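Local coordinates for telomeric DNA-binding factor trf1 (Schizosaccharomyces pombe, PDB 6K5S), which binds telomeric DNA and probably dimerises through its helical TRF-homology domain, at the interface of chains A and B. Coordinates in Å, arbitrary orientation; residue numbers count along the deposited sequence, not the author numbering. Chains: chain A/B, Telomeric DNA-binding factor trf1.

The interface of chains A and B. Residues chain A 8-9, 11-12; chain B 15-16, 19.
A:Ser8 to A:Thr12 lie across B:Asn15, B:Leu16 and B:Ile19 on one face of B helix 10-23, their backbone leaving helix 4-8 at A:Ser8, bending at non-helical A:Leu9 and starting helix 10-24 just after it. B:Asn15 reaches into this bend with CG opposite its own backbone N (chi1 180°), which carries the amide between A:Ser8 and A:Thr12. As modelled, its ND2 donates to the hydroxyl OG1 of A:Thr12 at 2.6 Å, nearly straight (173° at H) and in the amide plane. That orientation is doubtful: OD1 stands 2.9 Å from the carbonyl O of A:Ser8, a clash of two acceptors, and ND2 faces the backbone N of A:Thr12 at 3.3 Å. An amide turned end for end would probably donate to that carbonyl and turn its oxygen towards the A:Thr12 hydroxyl, then the donor, and backbone N-H near the start of helix 10-24. The side chains of A:Pro11 and B:Asn15 cross at about a right angle, CB 3.7 Å from CG of B:Asn15. With an alanine in place of B:Asn15, the A:Thr12 hydroxyl would probably lose its amide partner and the A:Pro11 ring part of its packing surface. One turn along, CD1 of B:Ile19 presses tightly on CD2 of A:Leu9 at 3.4 Å. The same A:Leu9 methyl touches CD2 of B:Leu16 at 3.7 Å. The patch sets A helices 4-8 and 10-24 against B helix 10-23; its two-fold twin is consistent with, but does not prove, a TRF-type homodimer.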
ATOM      1  N   SER A   8      -3.804  -9.055   6.763  1.00 10.52           N
ATOM      2  CA  SER A   8      -2.393  -8.885   6.440  1.00 10.42           C
ATOM      3  C   SER A   8      -2.047  -7.463   6.026  1.00 14.92           C
ATOM      4  O   SER A   8      -0.892  -7.060   6.196  1.00 14.38           O
ATOM      5  CB  SER A   8      -1.956  -9.876   5.357  1.00 16.21           C
ATOM      6  OG  SER A   8      -2.750  -9.795   4.199  1.00 21.13           O
ATOM      7  N   LEU A   9      -3.024  -6.679   5.544  1.00 11.28           N
ATOM      8  CA  LEU A   9      -2.756  -5.349   5.012  1.00 11.63           C
ATOM      9  C   LEU A   9      -2.823  -4.242   6.051  1.00 13.58           C
ATOM     10  O   LEU A   9      -2.687  -3.066   5.681  1.00 11.49           O
ATOM     11  CB  LEU A   9      -3.728  -5.028   3.875  1.00  9.39           C
ATOM     12  CG  LEU A   9      -3.341  -5.799   2.607  1.00 13.03           C
ATOM     13  CD1 LEU A   9      -4.440  -5.787   1.606  1.00 12.28           C
ATOM     14  CD2 LEU A   9      -2.059  -5.213   1.998  1.00 11.65           C
ATOM     15  N   PRO A  11      -0.729  -3.076   8.274  1.00 10.72           N
ATOM     16  CA  PRO A  11       0.392  -2.103   8.222  1.00 10.67           C
ATOM     17  C   PRO A  11       0.313  -1.116   7.059  1.00 10.05           C
ATOM     18  O   PRO A  11       0.653   0.061   7.233  1.00  9.03           O
ATOM     19  CB  PRO A  11       1.621  -3.012   8.135  1.00 13.19           C
ATOM     20  CG  PRO A  11       1.206  -4.247   8.894  1.00 15.17           C
ATOM     21  CD  PRO A  11      -0.238  -4.454   8.480  1.00 13.87           C
ATOM     22  N   THR A  12      -0.142  -1.547   5.888  1.00  7.82           N
ATOM     23  CA  THR A  12      -0.293  -0.633   4.752  1.00 10.03           C
ATOM     24  C   THR A  12      -1.424   0.364   4.997  1.00  8.38           C
ATOM     25  O   THR A  12      -1.258   1.578   4.808  1.00  7.72           O
ATOM     26  CB  THR A  12      -0.568  -1.432   3.465  1.00  9.36           C
ATOM     27  OG1 THR A  12       0.600  -2.175   3.069  1.00 11.15           O
ATOM     28  CG2 THR A  12      -0.985  -0.496   2.331  1.00  8.40           C
TER
ATOM     29  N   ASN B  15       5.376  -4.382   3.941  1.00 11.08           N
ATOM     30  CA  ASN B  15       4.160  -5.145   4.213  1.00 12.29           C
ATOM     31  C   ASN B  15       3.710  -5.903   2.975  1.00 10.10           C
ATOM     32  O   ASN B  15       3.422  -7.095   3.041  1.00 10.95           O
ATOM     33  CB  ASN B  15       3.049  -4.210   4.705  1.00  9.34           C
ATOM     34  CG  ASN B  15       1.742  -4.942   5.006  1.00 14.12           C
ATOM     35  OD1 ASN B  15       1.722  -5.996   5.666  1.00 12.31           O
ATOM     36  ND2 ASN B  15       0.649  -4.401   4.494  1.00  9.66           N
ATOM     37  N   LEU B  16       3.622  -5.210   1.841  1.00 11.13           N
ATOM     38  CA  LEU B  16       3.298  -5.858   0.574  1.00 12.17           C
ATOM     39  C   LEU B  16       4.362  -6.876   0.166  1.00 15.07           C
ATOM     40  O   LEU B  16       4.023  -7.947  -0.352  1.00 12.86           O
ATOM     41  CB  LEU B  16       3.123  -4.809  -0.524  1.00  8.66           C
ATOM     42  CG  LEU B  16       1.971  -3.841  -0.334  1.00 12.06           C
ATOM     43  CD1 LEU B  16       2.033  -2.701  -1.377  1.00 10.41           C
ATOM     44  CD2 LEU B  16       0.636  -4.613  -0.391  1.00 13.25           C
ATOM     45  N   ILE B  19       3.722  -9.944   2.238  1.00 13.38           N
ATOM     46  CA  ILE B  19       2.536 -10.657   1.767  1.00 14.11           C
ATOM     47  C   ILE B  19       2.864 -11.504   0.540  1.00 15.52           C
ATOM     48  O   ILE B  19       2.412 -12.648   0.420  1.00 19.80           O
ATOM     49  CB  ILE B  19       1.398  -9.661   1.480  1.00 16.14           C
ATOM     50  CG1 ILE B  19       0.812  -9.129   2.800  1.00 15.86           C
ATOM     51  CG2 ILE B  19       0.294 -10.327   0.663  1.00 19.98           C
ATOM     52  CD1 ILE B  19       0.008  -7.871   2.619  1.00 10.87           C
TER